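Local coordinates for GARP domain-containing protein (Trypanosoma brucei brucei TREU927, PDB 6XZ6), which binds the host complement regulator factor H as a trypanosome receptor that increases transmission of the parasite to tsetse flies, at residues A[4-9]-A[126-131]; A[13-18]-A[155-160]; A[19-24]-A[136-141]. All coordinates share one frame; numbering follows the deposited sequence.

How the contacts relate
All three contacts use the first two dozen residues of helix 4-61, and all lie on the same side of the chain's centre. Contact 1 (4-9 with 126-131) and contact 3 (19-24 with 136-141) set the start and the end of helix 129-137, with the turns flanking it, against helix 4-61, while contact 2 (13-18 with 155-160) brings in the next helix, 148-161. Contact 2 is the buried one and is apolar at heart; contact 3 lies at the surface and rests on arginine bonds to backbone carbonyls. Contact 1, partly buried, mixes both chemistries and borders factor H. The disulfide Cys17-Cys138 ties contact 2 to contact 3.

Contact 1 of 3, residues A[4-9]-A[126-131]; sequences DNLEAE and GGNETI
Glu9 and Gly127 make the polar half of this contact. The backbone N-H of Gly127 is given to the Glu9 carboxylate, Gly127 N to Glu9 OE1 at 3.1 Å with an angle of 159° at the hydrogen; the donor comes from the syn side but stands 33° out of the carboxylate plane. Glu9 has CG anti to its backbone N (chi1 -172°), and the chain then runs on extended, carrying the carboxylate from helix 4-61 to the turn that precedes helix 129-137. The same OE1 forms a salt bridge with Arg16 of the bound factor H chain. Glu9 OE2 and Leu6 CD2 lie where a CB of residue 127 would be, and glycine, having none, lets them come close.

The apolar half is built by Leu6 and Ile131. Leu6 spreads its two methyls, CD2 resting on the backbone at Gly127 (3.6 Å to Gly127 C) and CD1 reaching the Asn128 amide, whose side chain it crosses at about a right angle. Ile131 sends CD1 between the two helix residues: it lies 3.8 Å from Leu6 CD2 and 4.0 Å from Glu9 CB. Its other branch, CG2, packs 3.6 Å from Glu9 OE1, and the side chains of Ile131 and Glu9 cross at about a right angle. Ile131 also leans on Leu10 and Thr13 of helix 4-61.

The Glu9-Gly127 hydrogen bond and the packing of Leu6 and Ile131 together join the long helix to the start of the short one. Although Glu9 is buried, the N-H of Gly127 and Arg16 of the factor H chain, both at OE1, probably offset the cost of its negative charge, and the bond from Gly127 is consistent with holding the carboxylate in place for factor H.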
ATOM      1  N   ASP A   4      11.024   5.976 -33.281  1.00 54.88           N
ATOM      2  CA  ASP A   4      11.385   6.530 -31.983  1.00 52.55           C
ATOM      3  C   ASP A   4      10.022   6.489 -31.298  1.00 49.34           C
ATOM      4  O   ASP A   4       9.961   6.438 -30.077  1.00 49.96           O
ATOM      5  CB  ASP A   4      11.917   7.964 -32.041  1.00 56.51           C
ATOM      6  CG  ASP A   4      12.514   8.463 -30.718  1.00 73.49           C
ATOM      7  OD1 ASP A   4      11.752   8.601 -29.731  1.00 73.12           O
ATOM      8  OD2 ASP A   4      13.744   8.749 -30.683  1.00 81.88           O
ATOM      9  N   ASN A   5       8.923   6.435 -32.111  1.00 39.44           N
ATOM     10  CA  ASN A   5       7.554   6.260 -31.648  1.00 35.94           C
ATOM     11  C   ASN A   5       7.390   4.908 -30.971  1.00 34.86           C
ATOM     12  O   ASN A   5       6.695   4.827 -29.969  1.00 37.05           O
ATOM     13  CB  ASN A   5       6.568   6.399 -32.793  1.00 34.77           C
ATOM     14  CG  ASN A   5       6.074   7.798 -33.045  1.00 48.97           C
ATOM     15  OD1 ASN A   5       6.564   8.789 -32.486  1.00 38.29           O
ATOM     16  ND2 ASN A   5       5.066   7.902 -33.894  1.00 45.41           N
ATOM     17  N   LEU A   6       8.030   3.854 -31.496  1.00 27.23           N
ATOM     18  CA  LEU A   6       8.036   2.514 -30.880  1.00 24.25           C
ATOM     19  C   LEU A   6       8.902   2.489 -29.603  1.00 27.40           C
ATOM     20  O   LEU A   6       8.487   1.898 -28.621  1.00 26.13           O
ATOM     21  CB  LEU A   6       8.470   1.434 -31.872  1.00 23.94           C
ATOM     22  CG  LEU A   6       7.443   1.043 -32.968  1.00 27.26           C
ATOM     23  CD1 LEU A   6       8.036   0.037 -33.913  1.00 28.36           C
ATOM     24  CD2 LEU A   6       6.161   0.455 -32.390  1.00 25.48           C
ATOM     25  N   GLU A   7      10.057   3.188 -29.594  1.00 26.21           N
ATOM     26  CA  GLU A   7      10.935   3.356 -28.420  1.00 27.14           C
ATOM     27  C   GLU A   7      10.143   4.084 -27.288  1.00 30.29           C
ATOM     28  O   GLU A   7      10.209   3.664 -26.135  1.00 30.67           O
ATOM     29  CB  GLU A   7      12.208   4.163 -28.764  1.00 30.25           C
ATOM     30  CG  GLU A   7      13.096   3.587 -29.873  1.00 51.23           C
ATOM     31  CD  GLU A   7      14.136   4.518 -30.508  1.00 83.23           C
ATOM     32  OE1 GLU A   7      14.639   5.422 -29.801  1.00 81.53           O
ATOM     33  OE2 GLU A   7      14.455   4.341 -31.710  1.00 74.38           O
ATOM     34  N   ALA A   8       9.380   5.151 -27.642  1.00 23.88           N
ATOM     35  CA  ALA A   8       8.510   5.940 -26.772  1.00 21.72           C
ATOM     36  C   ALA A   8       7.443   5.039 -26.153  1.00 24.84           C
ATOM     37  O   ALA A   8       7.323   4.962 -24.923  1.00 25.81           O
ATOM     38  CB  ALA A   8       7.835   7.039 -27.580  1.00 22.44           C
ATOM     39  N   GLU A   9       6.703   4.324 -27.006  1.00 18.78           N
ATOM     40  CA  GLU A   9       5.649   3.426 -26.593  1.00 17.85           C
ATOM     41  C   GLU A   9       6.161   2.266 -25.735  1.00 20.28           C
ATOM     42  O   GLU A   9       5.454   1.806 -24.845  1.00 17.50           O
ATOM     43  CB  GLU A   9       4.860   2.954 -27.819  1.00 20.09           C
ATOM     44  CG  GLU A   9       3.616   2.155 -27.433  1.00 33.25           C
ATOM     45  CD  GLU A   9       2.817   1.518 -28.545  1.00 45.69           C
ATOM     46  OE1 GLU A   9       1.945   0.687 -28.208  1.00 24.87           O
ATOM     47  OE2 GLU A   9       3.062   1.834 -29.736  1.00 50.12           O
ATOM     48  N   GLY A 126      -0.792  -2.999 -29.095  1.00 26.27           N
ATOM     49  CA  GLY A 126       0.555  -2.440 -28.976  1.00 24.28           C
ATOM     50  C   GLY A 126       1.185  -2.339 -30.340  1.00 29.83           C
ATOM     51  O   GLY A 126       0.880  -3.154 -31.217  1.00 31.67           O
ATOM     52  N   GLY A 127       2.025  -1.320 -30.527  1.00 26.47           N
ATOM     53  CA  GLY A 127       2.668  -0.990 -31.802  1.00 25.78           C
ATOM     54  C   GLY A 127       3.572  -2.034 -32.420  1.00 28.44           C
ATOM     55  O   GLY A 127       3.688  -2.089 -33.647  1.00 30.56           O
ATOM     56  N   ASN A 128       4.207  -2.861 -31.571  1.00 21.78           N
ATOM     57  CA  ASN A 128       5.216  -3.890 -31.889  1.00 20.68           C
ATOM     58  C   ASN A 128       4.770  -5.165 -31.216  1.00 25.57           C
ATOM     59  O   ASN A 128       3.911  -5.132 -30.324  1.00 22.48           O
ATOM     60  CB  ASN A 128       6.537  -3.505 -31.194  1.00 11.81           C
ATOM     61  CG  ASN A 128       7.746  -3.482 -32.035  1.00 50.21           C
ATOM     62  OD1 ASN A 128       7.746  -3.876 -33.211  1.00 60.37           O
ATOM     63  ND2 ASN A 128       8.831  -3.027 -31.420  1.00 50.91           N
ATOM     64  N   GLU A 129       5.430  -6.288 -31.568  1.00 23.18           N
ATOM     65  CA  GLU A 129       5.127  -7.561 -30.944  1.00 23.14           C
ATOM     66  C   GLU A 129       5.879  -7.639 -29.587  1.00 27.61           C
ATOM     67  O   GLU A 129       5.445  -8.374 -28.695  1.00 29.41           O
ATOM     68  CB  GLU A 129       5.407  -8.690 -31.942  1.00 25.71           C
ATOM     69  CG  GLU A 129       4.604  -9.971 -31.785  1.00 42.11           C
ATOM     70  CD  GLU A 129       3.118  -9.908 -31.509  1.00 58.88           C
ATOM     71  OE1 GLU A 129       2.700 -10.315 -30.397  1.00 48.31           O
ATOM     72  OE2 GLU A 129       2.381  -9.415 -32.395  1.00 42.55           O
ATOM     73  N   THR A 130       6.946  -6.810 -29.410  1.00 21.78           N
ATOM     74  CA  THR A 130       7.725  -6.642 -28.168  1.00 20.47           C
ATOM     75  C   THR A 130       6.846  -5.930 -27.114  1.00 24.38           C
ATOM     76  O   THR A 130       6.741  -6.394 -25.982  1.00 24.93           O
ATOM     77  CB  THR A 130       8.979  -5.810 -28.446  1.00 22.21           C
ATOM     78  OG1 THR A 130       9.754  -6.445 -29.451  1.00 22.39           O
ATOM     79  CG2 THR A 130       9.825  -5.570 -27.202  1.00 20.86           C
ATOM     80  N   ILE A 131       6.221  -4.801 -27.499  1.00 20.91           N
ATOM     81  CA  ILE A 131       5.294  -4.016 -26.664  1.00 19.40           C
ATOM     82  C   ILE A 131       4.085  -4.883 -26.238  1.00 24.13           C
ATOM     83  O   ILE A 131       3.759  -4.901 -25.056  1.00 25.17           O
ATOM     84  CB  ILE A 131       4.880  -2.695 -27.381  1.00 21.81           C
ATOM     85  CG1 ILE A 131       6.127  -1.822 -27.692  1.00 22.32           C
ATOM     86  CG2 ILE A 131       3.827  -1.916 -26.573  1.00 22.65           C
ATOM     87  CD1 ILE A 131       5.968  -0.782 -28.824  1.00 21.43           C
TER

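Contact 2 of 3, residues A[13-18]-A[155-160]; sequences TKALCE and AHNLRG
Ala15 of segment 13-18, on helix 4-61, sits against Leu158 and Asn157 of segment 155-160, on helix 148-161, where two neighbours of an all-helical bundle pack nearly antiparallel. The short axes come within 9.3 Å of each other, with 150° between their N-to-C directions. Ala15 is the point of nearest backbone approach, its CA 5.5 Å from that of Leu158, and a side chain of one methyl suits so close a pass. Its CB points at the other helix and touches two things, the side-chain amide nitrogen of Asn157 (Ala15 CB to Asn157 ND2 3.5 Å) and the CD1 methyl of Leu158. It also packs on Leu161, one residue beyond the segment.

Leu16 comes next. Its CB is directed away from segment 155-160, yet the branched end swings back, so that Leu16 CD2 lies 3.9 Å from Leu158 CD1. The two leucines cross obliquely, and both also reach Phe115 of helix 67-125, which makes them part of a hydrophobic core shared by three helices. Leucine, long and branched, can serve two neighbours at once here.

Glu18, one turn further on from Ala15, is partly exposed, at the border of the contact. Its chain is extended from a CG anti to the backbone N (chi1 -172°), and its OE2 is salt-bridged to Arg153, earlier on the same partner helix. The Asn157 side chain crosses that of Glu18 at about a right angle, with carboxylate and amide planes 63° apart; Glu18 OE1 and Asn157 ND2 lie 4.1 Å from each other.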
ATOM      1  N   THR A  13       5.063   1.720 -21.959  1.00 18.16           N
ATOM      2  CA  THR A  13       4.423   0.448 -21.581  1.00 19.30           C
ATOM      3  C   THR A  13       5.127  -0.146 -20.345  1.00 24.35           C
ATOM      4  O   THR A  13       4.454  -0.651 -19.462  1.00 23.37           O
ATOM      5  CB  THR A  13       4.313  -0.502 -22.797  1.00 28.76           C
ATOM      6  OG1 THR A  13       3.613   0.182 -23.825  1.00 29.38           O
ATOM      7  CG2 THR A  13       3.555  -1.791 -22.479  1.00 29.51           C
ATOM      8  N   LYS A  14       6.477  -0.015 -20.276  1.00 21.06           N
ATOM      9  CA  LYS A  14       7.321  -0.439 -19.171  1.00 20.48           C
ATOM     10  C   LYS A  14       6.947   0.328 -17.895  1.00 24.63           C
ATOM     11  O   LYS A  14       6.849  -0.283 -16.846  1.00 24.40           O
ATOM     12  CB  LYS A  14       8.798  -0.194 -19.521  1.00 23.23           C
ATOM     13  CG  LYS A  14       9.489  -1.326 -20.284  1.00 15.98           C
ATOM     14  CD  LYS A  14      10.836  -0.884 -20.769  1.00 19.37           C
ATOM     15  CE  LYS A  14      11.719  -2.013 -21.234  1.00 46.96           C
ATOM     16  NZ  LYS A  14      13.066  -1.519 -21.677  1.00 59.64           N
ATOM     17  N   ALA A  15       6.712   1.660 -17.989  1.00 22.04           N
ATOM     18  CA  ALA A  15       6.319   2.534 -16.872  1.00 20.44           C
ATOM     19  C   ALA A  15       4.961   2.159 -16.306  1.00 23.44           C
ATOM     20  O   ALA A  15       4.816   2.148 -15.095  1.00 23.95           O
ATOM     21  CB  ALA A  15       6.315   3.970 -17.312  1.00 21.40           C
ATOM     22  N   LEU A  16       3.981   1.816 -17.162  1.00 19.61           N
ATOM     23  CA  LEU A  16       2.641   1.327 -16.783  1.00 18.24           C
ATOM     24  C   LEU A  16       2.752  -0.006 -16.039  1.00 24.80           C
ATOM     25  O   LEU A  16       2.092  -0.217 -15.037  1.00 25.15           O
ATOM     26  CB  LEU A  16       1.749   1.133 -18.041  1.00 17.16           C
ATOM     27  CG  LEU A  16       1.266   2.387 -18.806  1.00 18.19           C
ATOM     28  CD1 LEU A  16       0.429   1.989 -19.969  1.00 17.64           C
ATOM     29  CD2 LEU A  16       0.425   3.283 -17.926  1.00 16.55           C
ATOM     30  N   CYS A  17       3.607  -0.878 -16.532  1.00 25.66           N
ATOM     31  CA  CYS A  17       3.918  -2.212 -16.019  1.00 28.32           C
ATOM     32  C   CYS A  17       4.554  -2.142 -14.601  1.00 28.94           C
ATOM     33  O   CYS A  17       4.135  -2.876 -13.713  1.00 29.28           O
ATOM     34  CB  CYS A  17       4.819  -2.931 -17.029  1.00 31.82           C
ATOM     35  SG  CYS A  17       5.021  -4.709 -16.769  1.00 39.48           S
ATOM     36  N   GLU A  18       5.509  -1.222 -14.383  1.00 22.54           N
ATOM     37  CA  GLU A  18       6.186  -0.986 -13.108  1.00 21.32           C
ATOM     38  C   GLU A  18       5.183  -0.509 -12.073  1.00 24.15           C
ATOM     39  O   GLU A  18       5.142  -1.060 -10.989  1.00 24.22           O
ATOM     40  CB  GLU A  18       7.339   0.032 -13.303  1.00 22.91           C
ATOM     41  CG  GLU A  18       8.266   0.244 -12.116  1.00 37.33           C
ATOM     42  CD  GLU A  18       9.393   1.261 -12.244  1.00 73.08           C
ATOM     43  OE1 GLU A  18       9.392   2.083 -13.195  1.00 50.01           O
ATOM     44  OE2 GLU A  18      10.282   1.238 -11.361  1.00 83.84           O
ATOM     45  N   ALA A 155       6.341   6.778 -10.126  1.00 19.36           N
ATOM     46  CA  ALA A 155       5.345   7.846 -10.357  1.00 17.82           C
ATOM     47  C   ALA A 155       5.966   9.015 -11.136  1.00 21.97           C
ATOM     48  O   ALA A 155       5.352   9.536 -12.052  1.00 23.30           O
ATOM     49  CB  ALA A 155       4.753   8.326  -9.043  1.00 17.81           C
ATOM     50  N   HIS A 156       7.200   9.382 -10.814  1.00 18.12           N
ATOM     51  CA  HIS A 156       7.952  10.421 -11.516  1.00 18.13           C
ATOM     52  C   HIS A 156       8.323   9.940 -12.909  1.00 24.97           C
ATOM     53  O   HIS A 156       8.342  10.737 -13.830  1.00 26.90           O
ATOM     54  CB  HIS A 156       9.236  10.790 -10.746  1.00 19.01           C
ATOM     55  CG  HIS A 156       9.009  11.757  -9.633  1.00 22.19           C
ATOM     56  ND1 HIS A 156       9.262  11.414  -8.325  1.00 23.79           N
ATOM     57  CD2 HIS A 156       8.585  13.044  -9.673  1.00 23.29           C
ATOM     58  CE1 HIS A 156       8.949  12.482  -7.605  1.00 22.66           C
ATOM     59  NE2 HIS A 156       8.555  13.491  -8.377  1.00 23.11           N
ATOM     60  N   ASN A 157       8.649   8.639 -13.068  1.00 20.98           N
ATOM     61  CA  ASN A 157       8.982   8.064 -14.355  1.00 20.23           C
ATOM     62  C   ASN A 157       7.778   8.111 -15.262  1.00 23.26           C
ATOM     63  O   ASN A 157       7.918   8.553 -16.394  1.00 27.17           O
ATOM     64  CB  ASN A 157       9.550   6.651 -14.221  1.00 20.80           C
ATOM     65  CG  ASN A 157      10.033   6.115 -15.533  1.00 56.66           C
ATOM     66  OD1 ASN A 157      10.949   6.675 -16.173  1.00 47.26           O
ATOM     67  ND2 ASN A 157       9.414   5.031 -15.986  1.00 54.71           N
ATOM     68  N   LEU A 158       6.589   7.770 -14.756  1.00 17.18           N
ATOM     69  CA  LEU A 158       5.345   7.817 -15.524  1.00 17.67           C
ATOM     70  C   LEU A 158       4.978   9.257 -15.944  1.00 21.85           C
ATOM     71  O   LEU A 158       4.621   9.498 -17.086  1.00 22.72           O
ATOM     72  CB  LEU A 158       4.203   7.180 -14.723  1.00 17.76           C
ATOM     73  CG  LEU A 158       2.854   7.110 -15.422  1.00 22.50           C
ATOM     74  CD1 LEU A 158       2.795   5.899 -16.359  1.00 21.98           C
ATOM     75  CD2 LEU A 158       1.717   7.141 -14.404  1.00 23.41           C
ATOM     76  N   ARG A 159       5.114  10.189 -15.030  1.00 17.95           N
ATOM     77  CA  ARG A 159       4.827  11.592 -15.184  1.00 17.71           C
ATOM     78  C   ARG A 159       5.761  12.270 -16.254  1.00 22.96           C
ATOM     79  O   ARG A 159       5.347  13.261 -16.911  1.00 23.27           O
ATOM     80  CB  ARG A 159       4.873  12.241 -13.775  1.00 15.13           C
ATOM     81  CG  ARG A 159       4.581  13.730 -13.700  1.00 18.40           C
ATOM     82  CD  ARG A 159       5.841  14.560 -13.875  1.00 12.12           C
ATOM     83  NE  ARG A 159       5.579  15.942 -13.518  1.00 16.99           N
ATOM     84  CZ  ARG A 159       6.273  16.984 -13.949  1.00 30.91           C
ATOM     85  NH1 ARG A 159       7.293  16.812 -14.778  1.00 21.65           N
ATOM     86  NH2 ARG A 159       5.926  18.210 -13.590  1.00 26.28           N
ATOM     87  N   GLY A 160       6.975  11.724 -16.415  1.00 18.27           N
ATOM     88  CA  GLY A 160       7.976  12.220 -17.366  1.00 18.81           C
ATOM     89  C   GLY A 160       7.753  11.706 -18.772  1.00 22.29           C
ATOM     90  O   GLY A 160       8.141  12.351 -19.741  1.00 22.85           O
TER

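Contact 3 of 3, residues A[19-24]-A[136-141]; sequences VAKQLR and KECATA
Arg24 reaches out from helix 4-61, its chain extended from CG to NE, to collect carbonyl oxygens of the chain that follows helix 129-137. Its NH1 gives two bonds, each 2.8 Å long, from Arg24 NH1 to Cys138 O and to Ala141 O. Both acceptors lie within a few degrees of the guanidinium plane; Ala141 O is met on a lone pair, whereas the donor is tilted 33° from the Cys138 carbonyl plane. A weak bond runs from Arg24 NH2 to Cys138 O at 3.4 Å. An arginine suits the site because its flat head can serve several acceptors; Glu112 of helix 67-125 forms a salt bridge with NE and Ser116 a hydrogen bond with NH2. Ala139 O lies over one face, though not hydrogen-bonded; Ala20 CB stands over the centre of the opposite face, 4.0 Å from its plane.

In this helical-bundle fold Arg24 ties the non-helical link between helices 129-137 and 148-161 to helix 4-61, beside the disulfide from Cys138 to Cys17.

Further out, the aliphatic part of Lys21 lies on the link: its CG is 3.7 Å from Ala141 O, 3.9 Å from Ala141 CB and 4.2 Å from Cys138 SG.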
ATOM      1  N   VAL A  19       4.348   0.491 -12.415  1.00 20.33           N
ATOM      2  CA  VAL A  19       3.307   1.034 -11.543  1.00 18.05           C
ATOM      3  C   VAL A  19       2.242  -0.011 -11.210  1.00 21.42           C
ATOM      4  O   VAL A  19       1.868  -0.122 -10.041  1.00 23.73           O
ATOM      5  CB  VAL A  19       2.677   2.338 -12.091  1.00 21.42           C
ATOM      6  CG1 VAL A  19       1.440   2.686 -11.318  1.00 21.35           C
ATOM      7  CG2 VAL A  19       3.650   3.505 -12.050  1.00 21.13           C
ATOM      8  N   ALA A  20       1.735  -0.757 -12.212  1.00 16.64           N
ATOM      9  CA  ALA A  20       0.690  -1.788 -12.016  1.00 17.16           C
ATOM     10  C   ALA A  20       1.108  -2.883 -11.037  1.00 23.78           C
ATOM     11  O   ALA A  20       0.294  -3.311 -10.214  1.00 24.03           O
ATOM     12  CB  ALA A  20       0.308  -2.411 -13.344  1.00 18.24           C
ATOM     13  N   LYS A  21       2.381  -3.331 -11.139  1.00 22.34           N
ATOM     14  CA  LYS A  21       3.019  -4.356 -10.306  1.00 23.26           C
ATOM     15  C   LYS A  21       3.100  -3.919  -8.839  1.00 28.97           C
ATOM     16  O   LYS A  21       2.900  -4.741  -7.951  1.00 31.68           O
ATOM     17  CB  LYS A  21       4.409  -4.673 -10.845  1.00 25.39           C
ATOM     18  CG  LYS A  21       4.437  -5.625 -12.034  1.00 26.44           C
ATOM     19  CD  LYS A  21       5.872  -5.785 -12.566  1.00 27.08           C
ATOM     20  CE  LYS A  21       6.767  -6.604 -11.674  1.00 42.85           C
ATOM     21  NZ  LYS A  21       8.047  -6.982 -12.331  1.00 58.42           N
ATOM     22  N   GLN A  22       3.360  -2.628  -8.588  1.00 24.29           N
ATOM     23  CA  GLN A  22       3.411  -2.032  -7.238  1.00 22.40           C
ATOM     24  C   GLN A  22       2.018  -1.937  -6.624  1.00 25.26           C
ATOM     25  O   GLN A  22       1.861  -2.175  -5.427  1.00 27.42           O
ATOM     26  CB  GLN A  22       4.000  -0.624  -7.298  1.00 21.52           C
ATOM     27  CG  GLN A  22       5.466  -0.614  -7.654  1.00  9.78           C
ATOM     28  CD  GLN A  22       5.996   0.783  -7.778  1.00 20.51           C
ATOM     29  OE1 GLN A  22       5.258   1.780  -7.916  1.00 14.09           O
ATOM     30  NE2 GLN A  22       7.293   0.882  -7.723  1.00 15.00           N
ATOM     31  N   LEU A  23       1.012  -1.563  -7.435  1.00 18.30           N
ATOM     32  CA  LEU A  23      -0.383  -1.435  -6.994  1.00 16.25           C
ATOM     33  C   LEU A  23      -1.023  -2.782  -6.647  1.00 20.00           C
ATOM     34  O   LEU A  23      -1.859  -2.842  -5.763  1.00 20.17           O
ATOM     35  CB  LEU A  23      -1.233  -0.624  -8.014  1.00 15.56           C
ATOM     36  CG  LEU A  23      -0.752   0.848  -8.282  1.00 17.68           C
ATOM     37  CD1 LEU A  23      -1.505   1.465  -9.375  1.00 17.44           C
ATOM     38  CD2 LEU A  23      -0.889   1.716  -7.064  1.00 17.00           C
ATOM     39  N   ARG A  24      -0.592  -3.869  -7.265  1.00 17.99           N
ATOM     40  CA  ARG A  24      -1.102  -5.202  -6.935  1.00 17.82           C
ATOM     41  C   ARG A  24      -0.447  -5.750  -5.659  1.00 24.28           C
ATOM     42  O   ARG A  24      -1.079  -6.521  -4.946  1.00 27.21           O
ATOM     43  CB  ARG A  24      -0.901  -6.150  -8.113  1.00 15.58           C
ATOM     44  CG  ARG A  24      -1.651  -5.692  -9.343  1.00 14.40           C
ATOM     45  CD  ARG A  24      -1.127  -6.400 -10.551  1.00 21.65           C
ATOM     46  NE  ARG A  24      -1.779  -5.969 -11.789  1.00 16.11           N
ATOM     47  CZ  ARG A  24      -1.281  -6.165 -13.006  1.00 22.77           C
ATOM     48  NH1 ARG A  24      -0.101  -6.758 -13.166  1.00 12.72           N
ATOM     49  NH2 ARG A  24      -1.938  -5.742 -14.067  1.00 12.41           N
ATOM     50  N   LYS A 136       1.406  -8.337 -22.179  1.00 31.25           N
ATOM     51  CA  LYS A 136       0.750  -9.634 -21.957  1.00 33.52           C
ATOM     52  C   LYS A 136       1.360 -10.359 -20.750  1.00 42.62           C
ATOM     53  O   LYS A 136       0.617 -10.989 -19.992  1.00 46.40           O
ATOM     54  CB  LYS A 136       0.830 -10.539 -23.190  1.00 37.25           C
ATOM     55  CG  LYS A 136      -0.448 -10.561 -24.031  1.00 58.92           C
ATOM     56  CD  LYS A 136      -0.250 -11.345 -25.343  1.00 66.62           C
ATOM     57  CE  LYS A 136      -0.814 -10.634 -26.560  1.00 58.83           C
ATOM     58  NZ  LYS A 136       0.051 -10.824 -27.760  1.00 59.37           N
ATOM     59  N   GLU A 137       2.701 -10.250 -20.561  1.00 38.20           N
ATOM     60  CA  GLU A 137       3.461 -10.840 -19.459  1.00 38.74           C
ATOM     61  C   GLU A 137       3.156 -10.151 -18.131  1.00 41.36           C
ATOM     62  O   GLU A 137       3.312 -10.743 -17.066  1.00 42.90           O
ATOM     63  CB  GLU A 137       4.959 -10.701 -19.738  1.00 40.74           C
ATOM     64  CG  GLU A 137       5.584 -11.830 -20.543  1.00 52.24           C
ATOM     65  CD  GLU A 137       6.919 -11.492 -21.197  1.00 74.09           C
ATOM     66  OE1 GLU A 137       7.672 -10.641 -20.666  1.00 57.44           O
ATOM     67  OE2 GLU A 137       7.215 -12.091 -22.255  1.00 73.81           O
ATOM     68  N   CYS A 138       2.736  -8.902 -18.203  1.00 37.12           N
ATOM     69  CA  CYS A 138       2.423  -8.012 -17.088  1.00 35.88           C
ATOM     70  C   CYS A 138       0.952  -8.069 -16.672  1.00 37.48           C
ATOM     71  O   CYS A 138       0.520  -7.259 -15.856  1.00 37.61           O
ATOM     72  CB  CYS A 138       2.823  -6.600 -17.484  1.00 35.81           C
ATOM     73  SG  CYS A 138       3.233  -5.525 -16.098  1.00 39.62           S
ATOM     74  N   ALA A 139       0.176  -8.995 -17.243  1.00 33.93           N
ATOM     75  CA  ALA A 139      -1.251  -9.121 -16.956  1.00 33.47           C
ATOM     76  C   ALA A 139      -1.510  -9.383 -15.489  1.00 36.67           C
ATOM     77  O   ALA A 139      -2.284  -8.656 -14.881  1.00 36.05           O
ATOM     78  CB  ALA A 139      -1.865 -10.219 -17.802  1.00 35.67           C
ATOM     79  N   THR A 140      -0.816 -10.356 -14.899  1.00 34.01           N
ATOM     80  CA  THR A 140      -1.031 -10.709 -13.491  1.00 34.51           C
ATOM     81  C   THR A 140       0.208 -10.494 -12.583  1.00 37.06           C
ATOM     82  O   THR A 140       0.098 -10.718 -11.373  1.00 38.38           O
ATOM     83  CB  THR A 140      -1.582 -12.130 -13.388  1.00 42.75           C
ATOM     84  OG1 THR A 140      -0.807 -12.998 -14.228  1.00 43.45           O
ATOM     85  CG2 THR A 140      -3.045 -12.195 -13.777  1.00 42.08           C
ATOM     86  N   ALA A 141       1.349 -10.028 -13.150  1.00 29.35           N
ATOM     87  CA  ALA A 141       2.591  -9.766 -12.420  1.00 27.43           C
ATOM     88  C   ALA A 141       2.388  -8.823 -11.226  1.00 31.53           C
ATOM     89  O   ALA A 141       1.629  -7.847 -11.305  1.00 28.96           O
ATOM     90  CB  ALA A 141       3.648  -9.205 -13.360  1.00 26.91           C
TER